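Local atomic coordinates of Non-reducing end beta-L-arabinofuranosidase (Bacteroides thetaiotaomicron, PDB entry 5MQO), a protein that probably hydrolyses glycosidic bonds in complex plant pectin as a GH127-family glycoside hydrolase of a gut bacterium, with aceric acidase activity proposed for it. Residues A43-T47 against A469-Y474; Y486-L491 against L503-Y509; S22-T26 against N38-D42; F50-R54 against L412-L417. One frame throughout, in Å; residues are numbered along the deposited sequence.

In the fold
The four contacts show how an N-terminal segment can tie a helical catalytic domain to a beta domain. Contact 3 closes first along the chain, contact 4 is bracketed in sequence by the two halves of contact 1, and contact 2 comes last. Contacts 1 and 2 have centres about 9 Å apart and share the seven-stranded antiparallel sheet, in which strand 44-46 is the edge neighbour of strand 489-494. Contact 3 lies about 10 Å from contact 1, centre to centre, and contact 4 about 12 Å from it on the helical side. Residues 38-54 thus lead from a loop beside the helices, through the edge strand of the sheet, into helix 50-69, linking the catalytic and middle domains.

Contact 1: residues A43-T47 against A469-Y474; sequences AVHWT and AQNYAY
A sheet-edge strand packed against a 3-10 turn forms this interface between the beta domain and the helical domain of a GH127 enzyme. Residues 44-46 are extended, whereas 469-472 make the 3-10 turn that follows helix 458-466, held by Tyr472 N to Ala469 O at 2.8 Å. The closest CA pair is Val44 and Gln470, 5.9 Å apart, and the fit is built mainly from side-chain packing. Val44, with chi1 t, points toward the turn: its CG1 lies 4.2 Å from Ala473 CB, and its CG2 meets the edge of the Tyr474 ring, 3.7 Å from CD2. Trp46 (chi1 m, chi2 124°) starts sideways, but its indole swings in to cover the turn. Gln470 CB sits over the indole face, 3.9 Å from the five-membered-ring centroid and 23° off its normal, a CH-pi contact. Small alanines accept the six-membered ring, with Trp46 CZ2 4.0 Å from Ala469 CB. Gln470 bends back through chi1 p and chi2 m, and its NE2 donates to Cys467 O. Tyr474, chi1 m, sends its ring past Val44 so that its OH hydrogen-bonds Asn489 OD1 on the adjoining strand. The indole also stacks on Trp51 of helix 50-69, and its far corner, Trp46 CH2, comes to 4.2 Å from Ala473 CB.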
loop_
_atom_site.group_PDB
_atom_site.type_symbol
_atom_site.label_atom_id
_atom_site.label_comp_id
_atom_site.label_asym_id
_atom_site.label_seq_id
_atom_site.Cartn_x
_atom_site.Cartn_y
_atom_site.Cartn_z
ATOM N N ALA A 43 -12.189 0.664 15.738
ATOM C CA ALA A 43 -12.741 2.026 15.803
ATOM C C ALA A 43 -13.333 2.600 14.522
ATOM O O ALA A 43 -14.217 3.440 14.603
ATOM C CB ALA A 43 -11.675 2.979 16.311
ATOM N N VAL A 44 -12.843 2.188 13.354
ATOM C CA VAL A 44 -13.271 2.782 12.090
ATOM C C VAL A 44 -13.997 1.711 11.281
ATOM O O VAL A 44 -13.454 0.630 11.094
ATOM C CB VAL A 44 -12.065 3.364 11.303
ATOM C CG1 VAL A 44 -12.503 4.012 9.994
ATOM C CG2 VAL A 44 -11.313 4.393 12.148
ATOM N N HIS A 45 -15.240 1.984 10.857
ATOM C CA HIS A 45 -15.947 1.162 9.846
ATOM C C HIS A 45 -16.193 2.006 8.589
ATOM O O HIS A 45 -16.737 3.099 8.691
ATOM C CB HIS A 45 -17.352 0.691 10.282
ATOM C CG HIS A 45 -17.458 0.143 11.671
ATOM N ND1 HIS A 45 -16.395 -0.389 12.370
ATOM C CD2 HIS A 45 -18.541 -0.015 12.465
ATOM C CE1 HIS A 45 -16.813 -0.810 13.552
ATOM N NE2 HIS A 45 -18.112 -0.603 13.628
ATOM N N TRP A 46 -15.841 1.480 7.416
ATOM C CA TRP A 46 -16.357 2.017 6.154
ATOM C C TRP A 46 -17.884 1.854 6.158
ATOM O O TRP A 46 -18.398 0.833 6.639
ATOM C CB TRP A 46 -15.821 1.274 4.907
ATOM C CG TRP A 46 -14.362 1.274 4.726
ATOM C CD1 TRP A 46 -13.549 0.173 4.596
ATOM C CD2 TRP A 46 -13.502 2.419 4.661
ATOM N NE1 TRP A 46 -12.238 0.572 4.445
ATOM C CE2 TRP A 46 -12.181 1.940 4.478
ATOM C CE3 TRP A 46 -13.719 3.798 4.736
ATOM C CZ2 TRP A 46 -11.090 2.786 4.368
ATOM C CZ3 TRP A 46 -12.628 4.650 4.635
ATOM C CH2 TRP A 46 -11.324 4.136 4.445
ATOM N N THR A 47 -18.565 2.848 5.574
ATOM C CA THR A 47 -20.005 2.880 5.400
ATOM C C THR A 47 -20.358 2.888 3.901
ATOM O O THR A 47 -20.326 1.837 3.284
ATOM C CB THR A 47 -20.617 4.086 6.150
ATOM O OG1 THR A 47 -19.999 5.292 5.711
ATOM C CG2 THR A 47 -20.375 3.972 7.636
ATOM N N ALA A 469 -7.827 -1.733 5.150
ATOM C CA ALA A 469 -7.772 -0.339 4.663
ATOM C C ALA A 469 -8.284 0.669 5.684
ATOM O O ALA A 469 -7.644 1.674 5.919
ATOM C CB ALA A 469 -8.564 -0.210 3.386
ATOM N N GLN A 470 -9.430 0.386 6.302
ATOM C CA GLN A 470 -10.018 1.270 7.355
ATOM C C GLN A 470 -9.072 1.684 8.470
ATOM O O GLN A 470 -9.265 2.757 9.049
ATOM C CB GLN A 470 -11.292 0.694 7.990
ATOM C CG GLN A 470 -11.119 -0.635 8.730
ATOM C CD GLN A 470 -11.106 -1.817 7.798
ATOM O OE1 GLN A 470 -11.367 -1.673 6.593
ATOM N NE2 GLN A 470 -10.789 -2.990 8.329
ATOM N N ASN A 471 -8.070 0.842 8.757
ATOM C CA ASN A 471 -7.064 1.120 9.777
ATOM C C ASN A 471 -6.043 2.147 9.358
ATOM O O ASN A 471 -5.161 2.449 10.154
ATOM C CB ASN A 471 -6.328 -0.148 10.167
ATOM C CG ASN A 471 -7.178 -1.069 10.978
ATOM O OD1 ASN A 471 -7.280 -0.913 12.205
ATOM N ND2 ASN A 471 -7.789 -2.033 10.323
ATOM N N TYR A 472 -6.161 2.672 8.130
ATOM C CA TYR A 472 -5.332 3.769 7.614
ATOM C C TYR A 472 -6.067 5.150 7.473
ATOM O O TYR A 472 -5.475 6.143 7.022
ATOM C CB TYR A 472 -4.730 3.309 6.258
ATOM C CG TYR A 472 -3.824 2.092 6.427
ATOM C CD1 TYR A 472 -2.491 2.259 6.764
ATOM C CD2 TYR A 472 -4.325 0.787 6.336
ATOM C CE1 TYR A 472 -1.674 1.172 7.000
ATOM C CE2 TYR A 472 -3.508 -0.319 6.568
ATOM C CZ TYR A 472 -2.174 -0.124 6.893
ATOM O OH TYR A 472 -1.314 -1.182 7.092
ATOM N N ALA A 473 -7.332 5.233 7.888
ATOM C CA ALA A 473 -8.129 6.435 7.615
ATOM C C ALA A 473 -7.728 7.583 8.505
ATOM O O ALA A 473 -7.668 8.694 8.026
ATOM C CB ALA A 473 -9.606 6.152 7.759
ATOM N N TYR A 474 -7.420 7.308 9.777
ATOM C CA TYR A 474 -7.068 8.357 10.744
ATOM C C TYR A 474 -5.809 7.999 11.539
ATOM O O TYR A 474 -5.428 6.832 11.635
ATOM C CB TYR A 474 -8.203 8.576 11.770
ATOM C CG TYR A 474 -9.597 8.899 11.240
ATOM C CD1 TYR A 474 -9.996 10.224 10.981
ATOM C CD2 TYR A 474 -10.550 7.890 11.058
ATOM C CE1 TYR A 474 -11.283 10.522 10.505
ATOM C CE2 TYR A 474 -11.828 8.182 10.592
ATOM C CZ TYR A 474 -12.187 9.497 10.316
ATOM O OH TYR A 474 -13.440 9.769 9.851
#

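Contact 2: residues Y486-L491 against L503-Y509; sequences YGANTL and LVQETDY
A beta hairpin made by strands 489-494 and 500-506 supplies this pairing, which runs out of regular register into an aromatic end. The short strand axes approach to 4.9 Å at 161°, nearly antiparallel. Asn489 with Gln505 and Leu491 with Leu503 are hydrogen-bonded pairs: Asn489 N to Gln505 O is 3.1 Å, Gln505 N to Asn489 O 2.8 Å, Leu491 N to Leu503 O 3.0 Å and Leu503 N to Leu491 O 2.7 Å. Between them, Thr490 and Val504 form a non-hydrogen-bonded pair with CA atoms 4.7 Å apart, their side chains on the opposite face from those four. On the buried face of Asn489, Leu491, Leu503 and Gln505, Leu491 CB lies 3.9 Å from Leu503 CD1, and Asn489 (chi1 p) gives a weak ND2 to Gln505 OE1 bond of 3.3 Å; Tyr474 OH bonds to Asn489 OD1. Farther along, Thr507 OG1 accepts from Tyr509 N at 3.1 Å, an ST turn, and also hydrogen-bonds Asn514 O. Tyr486 (chi1 m) presents its edge to the face of Tyr509 (chi1 t), centroids 5.5 Å apart and planes at 76°, while Tyr486 CB stands over the Tyr509 ring, 3.8 Å from its centroid. In the sheet, strand 44-46 flanks residues 489-491 and strand 514-521 flanks residues 503-506, with Tyr486 reaching across to strand 572-577.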
loop_
_atom_site.group_PDB
_atom_site.type_symbol
_atom_site.label_atom_id
_atom_site.label_comp_id
_atom_site.label_asym_id
_atom_site.label_seq_id
_atom_site.Cartn_x
_atom_site.Cartn_y
_atom_site.Cartn_z
ATOM N N TYR A 486 -9.506 9.805 3.121
ATOM C CA TYR A 486 -10.912 10.148 2.984
ATOM C C TYR A 486 -11.725 8.991 2.409
ATOM O O TYR A 486 -11.264 8.241 1.544
ATOM C CB TYR A 486 -11.096 11.445 2.147
ATOM C CG TYR A 486 -10.341 12.638 2.729
ATOM C CD1 TYR A 486 -10.634 13.105 4.013
ATOM C CD2 TYR A 486 -9.330 13.279 2.022
ATOM C CE1 TYR A 486 -9.939 14.157 4.585
ATOM C CE2 TYR A 486 -8.624 14.345 2.595
ATOM C CZ TYR A 486 -8.931 14.770 3.883
ATOM O OH TYR A 486 -8.275 15.804 4.499
ATOM N N GLY A 487 -12.956 8.876 2.895
ATOM C CA GLY A 487 -13.886 7.800 2.534
ATOM C C GLY A 487 -14.994 7.754 3.582
ATOM O O GLY A 487 -14.763 8.055 4.764
ATOM N N ALA A 488 -16.198 7.389 3.152
ATOM C CA ALA A 488 -17.343 7.405 4.036
ATOM C C ALA A 488 -17.110 6.397 5.141
ATOM O O ALA A 488 -16.794 5.245 4.847
ATOM C CB ALA A 488 -18.595 7.057 3.271
ATOM N N ASN A 489 -17.251 6.839 6.396
ATOM C CA ASN A 489 -16.960 6.014 7.553
ATOM C C ASN A 489 -17.550 6.543 8.872
ATOM O O ASN A 489 -17.871 7.718 8.990
ATOM C CB ASN A 489 -15.431 5.875 7.714
ATOM C CG ASN A 489 -14.756 7.174 8.173
ATOM O OD1 ASN A 489 -14.997 7.678 9.282
ATOM N ND2 ASN A 489 -13.893 7.700 7.340
ATOM N N THR A 490 -17.650 5.654 9.864
ATOM C CA THR A 490 -17.721 6.051 11.270
ATOM C C THR A 490 -16.363 5.872 11.966
ATOM O O THR A 490 -15.621 4.947 11.664
ATOM C CB THR A 490 -18.749 5.226 12.059
ATOM O OG1 THR A 490 -18.392 3.846 11.996
ATOM C CG2 THR A 490 -20.144 5.424 11.514
ATOM N N LEU A 491 -16.059 6.771 12.899
ATOM C CA LEU A 491 -14.981 6.596 13.860
ATOM C C LEU A 491 -15.505 6.791 15.273
ATOM O O LEU A 491 -16.056 7.853 15.565
ATOM C CB LEU A 491 -13.886 7.622 13.614
ATOM C CG LEU A 491 -12.855 7.856 14.728
ATOM C CD1 LEU A 491 -12.105 6.574 15.068
ATOM C CD2 LEU A 491 -11.893 8.933 14.278
ATOM N N LEU A 503 -17.364 10.171 15.470
ATOM C CA LEU A 503 -17.695 11.056 14.371
ATOM C C LEU A 503 -18.127 10.291 13.120
ATOM O O LEU A 503 -17.952 9.087 13.006
ATOM C CB LEU A 503 -16.569 12.069 14.119
ATOM C CG LEU A 503 -15.156 11.569 13.791
ATOM C CD1 LEU A 503 -15.006 11.150 12.332
ATOM C CD2 LEU A 503 -14.132 12.642 14.122
ATOM N N VAL A 504 -18.758 11.017 12.218
ATOM C CA VAL A 504 -19.286 10.459 10.989
ATOM C C VAL A 504 -18.722 11.253 9.814
ATOM O O VAL A 504 -18.822 12.489 9.775
ATOM C CB VAL A 504 -20.826 10.495 10.956
ATOM C CG1 VAL A 504 -21.349 9.681 9.785
ATOM C CG2 VAL A 504 -21.373 9.931 12.249
ATOM N N GLN A 505 -18.137 10.526 8.863
ATOM C CA GLN A 505 -17.514 11.107 7.688
ATOM C C GLN A 505 -18.401 10.784 6.510
ATOM O O GLN A 505 -18.693 9.613 6.276
ATOM C CB GLN A 505 -16.118 10.508 7.486
ATOM C CG GLN A 505 -15.407 11.017 6.219
ATOM C CD GLN A 505 -13.887 11.016 6.317
ATOM O OE1 GLN A 505 -13.314 10.910 7.395
ATOM N NE2 GLN A 505 -13.244 11.158 5.210
ATOM N N GLU A 506 -18.836 11.809 5.781
ATOM C CA GLU A 506 -19.659 11.604 4.597
ATOM C C GLU A 506 -18.935 12.213 3.421
ATOM O O GLU A 506 -18.482 13.349 3.511
ATOM C CB GLU A 506 -21.020 12.249 4.778
ATOM C CG GLU A 506 -21.640 12.004 6.156
ATOM C CD GLU A 506 -23.093 12.447 6.225
ATOM O OE1 GLU A 506 -23.360 13.651 6.475
ATOM O OE2 GLU A 506 -23.961 11.579 6.004
ATOM N N THR A 507 -18.796 11.438 2.342
ATOM C CA THR A 507 -18.139 11.892 1.100
ATOM C C THR A 507 -18.236 10.839 -0.000
ATOM O O THR A 507 -18.334 9.653 0.320
ATOM C CB THR A 507 -16.654 12.192 1.319
ATOM O OG1 THR A 507 -16.085 12.582 0.072
ATOM C CG2 THR A 507 -15.893 10.957 1.910
ATOM N N ASP A 508 -18.191 11.249 -1.273
ATOM C CA ASP A 508 -18.214 10.263 -2.374
ATOM C C ASP A 508 -16.803 10.038 -2.930
ATOM O O ASP A 508 -16.631 9.427 -3.979
ATOM C CB ASP A 508 -19.231 10.632 -3.484
ATOM C CG ASP A 508 -19.580 9.423 -4.439
ATOM O OD1 ASP A 508 -19.585 8.246 -3.995
ATOM O OD2 ASP A 508 -19.858 9.653 -5.654
ATOM N N TYR A 509 -15.801 10.529 -2.195
ATOM C CA TYR A 509 -14.362 10.299 -2.448
ATOM C C TYR A 509 -14.122 8.805 -2.691
ATOM O O TYR A 509 -14.799 7.976 -2.072
ATOM C CB TYR A 509 -13.547 10.762 -1.221
ATOM C CG TYR A 509 -12.072 11.070 -1.436
ATOM C CD1 TYR A 509 -11.636 12.352 -1.789
ATOM C CD2 TYR A 509 -11.111 10.103 -1.242
ATOM C CE1 TYR A 509 -10.284 12.633 -1.960
ATOM C CE2 TYR A 509 -9.767 10.387 -1.417
ATOM C CZ TYR A 509 -9.351 11.642 -1.777
ATOM O OH TYR A 509 -7.998 11.870 -1.944
#

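Contact 3: residues S22-T26 against N38-D42; sequences SNGLT and NTGID
Asn38 turns its side chain (chi1 m) toward residues 22-26, overlapping Gly24, Leu25 and Thr26: its CB is 3.8 Å from Gly24 CA, its ND2 3.9 Å from Leu25 CB, and its CG 3.2 Å from Thr26 O. The amide oxygen OD1 accepts a hydrogen bond from Trp393 NE1. The contact is mainly irregular chain against irregular chain, residues 38-42 leading from strand 37-38 toward strand 44-46, and the two are drawn together at two glycines. Gly24 and Gly40 bring their CA atoms to 3.9 Å, and Gly24 CA lies 3.2 Å from Thr39 O. A beta carbon on Gly24 would collide with both Asn38 CB and Thr39 O, so the closeness depends on its lacking one. Backbone phi/psi is -71/162 at Gly24 and -59/152 at Gly40, both in the polyproline-II region. A backbone hydrogen bond, Ile41 N to Asn23 O at 3.1 Å, joins the two segments. Next to this bond, Leu25 (chi1 t, chi2 p) and Ile41 (chi1 t, chi2 t) meet through their CD1 atoms at 4.3 Å. Both reach Val203 of helix 192-208, while Thr26 rests on Trp393 and Arg394 of helix 382-399. The start of the modelled chain is thereby laid against the helical domain, just ahead of strand 44-46.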
loop_
_atom_site.group_PDB
_atom_site.type_symbol
_atom_site.label_atom_id
_atom_site.label_comp_id
_atom_site.label_asym_id
_atom_site.label_seq_id
_atom_site.Cartn_x
_atom_site.Cartn_y
_atom_site.Cartn_z
ATOM N N SER A 22 -3.837 2.349 22.423
ATOM C CA SER A 22 -3.905 1.036 23.122
ATOM C C SER A 22 -3.938 -0.134 22.151
ATOM O O SER A 22 -3.396 -1.198 22.479
ATOM C CB SER A 22 -5.131 0.971 24.040
ATOM N N ASN A 23 -4.534 0.051 20.963
ATOM C CA ASN A 23 -5.180 -1.077 20.270
ATOM C C ASN A 23 -5.157 -1.161 18.705
ATOM O O ASN A 23 -5.882 -1.990 18.102
ATOM C CB ASN A 23 -6.641 -1.071 20.748
ATOM C CG ASN A 23 -7.318 -2.398 20.551
ATOM O OD1 ASN A 23 -6.709 -3.448 20.770
ATOM N ND2 ASN A 23 -8.577 -2.362 20.110
ATOM N N GLY A 24 -4.355 -0.329 18.050
ATOM C CA GLY A 24 -4.327 -0.291 16.575
ATOM C C GLY A 24 -3.695 -1.504 15.883
ATOM O O GLY A 24 -2.985 -2.278 16.520
ATOM N N LEU A 25 -3.988 -1.677 14.588
ATOM C CA LEU A 25 -3.271 -2.616 13.696
ATOM C C LEU A 25 -1.772 -2.521 13.882
ATOM O O LEU A 25 -1.085 -3.556 13.929
ATOM C CB LEU A 25 -3.591 -2.323 12.224
ATOM C CG LEU A 25 -3.008 -3.183 11.092
ATOM C CD1 LEU A 25 -3.382 -4.648 11.277
ATOM C CD2 LEU A 25 -3.535 -2.671 9.759
ATOM N N THR A 26 -1.267 -1.288 13.964
ATOM C CA THR A 26 0.048 -1.035 14.560
ATOM C C THR A 26 0.031 0.061 15.624
ATOM O O THR A 26 -0.388 1.195 15.392
ATOM C CB THR A 26 1.159 -0.760 13.513
ATOM O OG1 THR A 26 0.684 0.135 12.509
ATOM C CG2 THR A 26 1.557 -2.071 12.852
ATOM N N ASN A 38 -1.949 4.760 15.623
ATOM C CA ASN A 38 -3.200 4.308 14.999
ATOM C C ASN A 38 -4.421 4.517 15.918
ATOM O O ASN A 38 -4.315 4.609 17.149
ATOM C CB ASN A 38 -3.151 2.805 14.630
ATOM C CG ASN A 38 -2.439 2.501 13.291
ATOM O OD1 ASN A 38 -1.401 3.062 12.953
ATOM N ND2 ASN A 38 -2.992 1.562 12.553
ATOM N N THR A 39 -5.580 4.584 15.272
ATOM C CA THR A 39 -6.855 4.306 15.892
ATOM C C THR A 39 -6.910 2.802 16.129
ATOM O O THR A 39 -6.242 2.027 15.437
ATOM C CB THR A 39 -8.058 4.660 14.986
ATOM O OG1 THR A 39 -8.199 3.693 13.928
ATOM C CG2 THR A 39 -7.934 6.031 14.411
ATOM N N GLY A 40 -7.739 2.399 17.084
ATOM C CA GLY A 40 -7.941 0.995 17.422
ATOM C C GLY A 40 -8.441 0.239 16.222
ATOM O O GLY A 40 -9.063 0.800 15.333
ATOM N N ILE A 41 -8.135 -1.047 16.186
ATOM C CA ILE A 41 -8.454 -1.906 15.043
ATOM C C ILE A 41 -9.964 -2.007 14.810
ATOM O O ILE A 41 -10.392 -2.246 13.685
ATOM C CB ILE A 41 -7.756 -3.295 15.201
ATOM C CG1 ILE A 41 -7.759 -4.065 13.890
ATOM C CG2 ILE A 41 -8.377 -4.135 16.305
ATOM C CD1 ILE A 41 -6.782 -5.218 13.883
ATOM N N ASP A 42 -10.739 -1.771 15.875
ATOM C CA ASP A 42 -12.223 -1.793 15.880
ATOM C C ASP A 42 -12.954 -0.427 15.740
ATOM O O ASP A 42 -14.204 -0.380 15.592
ATOM C CB ASP A 42 -12.734 -2.520 17.150
ATOM C CG ASP A 42 -12.275 -1.860 18.497
ATOM O OD1 ASP A 42 -11.354 -1.016 18.566
ATOM O OD2 ASP A 42 -12.852 -2.237 19.528
#

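Contact 4: residues F50-R54 against L412-L417; sequences FWGER and LYNSVL
Long aromatic side chains bridge an unusually wide gap here: the axes of helix segments 50-54 and 412-416 come no nearer than 14.2 Å, at 40°, and the nearest CA atoms, Arg54 and Leu417, are 9.5 Å apart. The result is a buried aromatic cluster of Phe50, Trp51 and Tyr413 within the helical catalytic domain. Residues 50-54, the first turn of helix 50-69, are regular, with Arg54 N to Phe50 O at 3.1 Å; the other segment widens into a pi-type turn, in which Leu417 N reaches Leu412 O at 3.1 Å. Phe50, chi1 t, offers its face to the edge of Tyr413, chi1 m, in a T-shaped pair with centroids 5.4 Å apart and planes at 70°. Trp51 (chi1 m, chi2 110°) extends its indole across the gap, placing CZ2 3.7 Å from Leu412 CG. Leu417, chi1 t and chi2 p, fills the space beside both rings: its CD2 is 3.5 Å from Phe50 CZ and 4.2 Å from Trp51 CH2. Arg54 pairs with Glu53 in a salt bridge and touches Leu417 by its aliphatic part. Tyr509 borders Tyr413, and Leu485 packs on Leu412; the cluster includes one polar link, a weak hydrogen bond from Trp51 NE1 to Tyr413 OH at 3.2 Å.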
loop_
_atom_site.group_PDB
_atom_site.type_symbol
_atom_site.label_atom_id
_atom_site.label_comp_id
_atom_site.label_asym_id
_atom_site.label_seq_id
_atom_site.Cartn_x
_atom_site.Cartn_y
_atom_site.Cartn_z
ATOM N N PHE A 50 -17.044 4.123 -2.002
ATOM C CA PHE A 50 -15.963 3.345 -2.608
ATOM C C PHE A 50 -15.574 2.168 -1.704
ATOM O O PHE A 50 -15.641 1.002 -2.117
ATOM C CB PHE A 50 -14.740 4.235 -2.892
ATOM C CG PHE A 50 -13.676 3.573 -3.736
ATOM C CD1 PHE A 50 -12.762 2.683 -3.191
ATOM C CD2 PHE A 50 -13.588 3.844 -5.097
ATOM C CE1 PHE A 50 -11.787 2.085 -3.986
ATOM C CE2 PHE A 50 -12.608 3.264 -5.890
ATOM C CZ PHE A 50 -11.708 2.379 -5.333
ATOM N N TRP A 51 -15.183 2.469 -0.470
ATOM C CA TRP A 51 -14.535 1.453 0.370
ATOM C C TRP A 51 -15.513 0.520 1.063
ATOM O O TRP A 51 -15.206 -0.655 1.267
ATOM C CB TRP A 51 -13.544 2.085 1.367
ATOM C CG TRP A 51 -12.218 2.496 0.719
ATOM C CD1 TRP A 51 -11.765 3.763 0.494
ATOM C CD2 TRP A 51 -11.209 1.618 0.211
ATOM N NE1 TRP A 51 -10.535 3.730 -0.121
ATOM C CE2 TRP A 51 -10.169 2.430 -0.309
ATOM C CE3 TRP A 51 -11.075 0.227 0.162
ATOM C CZ2 TRP A 51 -9.029 1.907 -0.882
ATOM C CZ3 TRP A 51 -9.929 -0.302 -0.414
ATOM C CH2 TRP A 51 -8.915 0.539 -0.930
ATOM N N GLY A 52 -16.676 1.039 1.433
ATOM C CA GLY A 52 -17.782 0.196 1.879
ATOM C C GLY A 52 -18.093 -0.914 0.886
ATOM O O GLY A 52 -18.225 -2.108 1.270
ATOM N N GLU A 53 -18.188 -0.509 -0.388
ATOM C CA GLU A 53 -18.467 -1.430 -1.495
ATOM C C GLU A 53 -17.348 -2.465 -1.666
ATOM O O GLU A 53 -17.619 -3.673 -1.689
ATOM C CB GLU A 53 -18.703 -0.670 -2.793
ATOM C CG GLU A 53 -19.253 -1.523 -3.922
ATOM C CD GLU A 53 -19.145 -0.832 -5.260
ATOM O OE1 GLU A 53 -20.044 -0.019 -5.611
ATOM O OE2 GLU A 53 -18.145 -1.116 -5.955
ATOM N N ARG A 54 -16.102 -2.006 -1.742
ATOM C CA ARG A 54 -14.960 -2.913 -1.760
ATOM C C ARG A 54 -14.932 -3.853 -0.531
ATOM O O ARG A 54 -14.805 -5.080 -0.678
ATOM C CB ARG A 54 -13.664 -2.112 -1.855
ATOM C CG ARG A 54 -13.425 -1.380 -3.177
ATOM C CD ARG A 54 -13.474 -2.311 -4.373
ATOM N NE ARG A 54 -14.839 -2.428 -4.874
ATOM C CZ ARG A 54 -15.313 -3.429 -5.616
ATOM N NH1 ARG A 54 -14.545 -4.453 -5.993
ATOM N NH2 ARG A 54 -16.585 -3.390 -6.003
ATOM N N LEU A 412 -2.226 2.615 -2.045
ATOM C CA LEU A 412 -3.460 1.885 -1.764
ATOM C C LEU A 412 -4.424 1.793 -2.947
ATOM O O LEU A 412 -4.843 0.679 -3.259
ATOM C CB LEU A 412 -4.184 2.446 -0.522
ATOM C CG LEU A 412 -5.457 1.718 -0.036
ATOM C CD1 LEU A 412 -5.272 0.247 0.313
ATOM C CD2 LEU A 412 -6.027 2.458 1.169
ATOM N N TYR A 413 -4.769 2.924 -3.595
ATOM C CA TYR A 413 -5.693 2.893 -4.755
ATOM C C TYR A 413 -5.026 2.325 -6.037
ATOM O O TYR A 413 -5.660 1.624 -6.805
ATOM C CB TYR A 413 -6.305 4.263 -5.083
ATOM C CG TYR A 413 -7.255 4.872 -4.060
ATOM C CD1 TYR A 413 -8.615 4.588 -4.057
ATOM C CD2 TYR A 413 -6.797 5.783 -3.126
ATOM C CE1 TYR A 413 -9.487 5.161 -3.105
ATOM C CE2 TYR A 413 -7.658 6.365 -2.197
ATOM C CZ TYR A 413 -8.996 6.061 -2.190
ATOM O OH TYR A 413 -9.773 6.663 -1.215
ATOM N N ASN A 414 -3.756 2.587 -6.264
ATOM C CA ASN A 414 -3.213 2.399 -7.619
ATOM C C ASN A 414 -2.245 1.224 -7.831
ATOM O O ASN A 414 -2.036 0.831 -8.974
ATOM C CB ASN A 414 -2.528 3.694 -8.072
ATOM C CG ASN A 414 -3.442 4.864 -7.968
ATOM O OD1 ASN A 414 -4.436 4.913 -8.655
ATOM N ND2 ASN A 414 -3.161 5.770 -7.062
ATOM N N SER A 415 -1.633 0.704 -6.762
ATOM C CA SER A 415 -0.729 -0.439 -6.889
ATOM C C SER A 415 -0.946 -1.559 -5.883
ATOM O O SER A 415 -0.184 -2.515 -5.858
ATOM C CB SER A 415 0.706 0.058 -6.844
ATOM O OG SER A 415 0.959 0.869 -5.719
ATOM N N VAL A 416 -1.997 -1.465 -5.081
ATOM C CA VAL A 416 -2.381 -2.526 -4.137
ATOM C C VAL A 416 -3.780 -3.018 -4.528
ATOM O O VAL A 416 -3.974 -4.209 -4.803
ATOM C CB VAL A 416 -2.364 -1.987 -2.690
ATOM C CG1 VAL A 416 -2.917 -3.004 -1.706
ATOM C CG2 VAL A 416 -0.951 -1.597 -2.298
ATOM N N LEU A 417 -4.737 -2.091 -4.583
ATOM C CA LEU A 417 -6.071 -2.402 -5.035
ATOM C C LEU A 417 -6.080 -2.924 -6.485
ATOM O O LEU A 417 -6.977 -3.698 -6.869
ATOM C CB LEU A 417 -6.972 -1.177 -4.860
ATOM C CG LEU A 417 -8.444 -1.236 -5.269
ATOM C CD1 LEU A 417 -9.247 -2.267 -4.498
ATOM C CD2 LEU A 417 -9.047 0.133 -5.088
#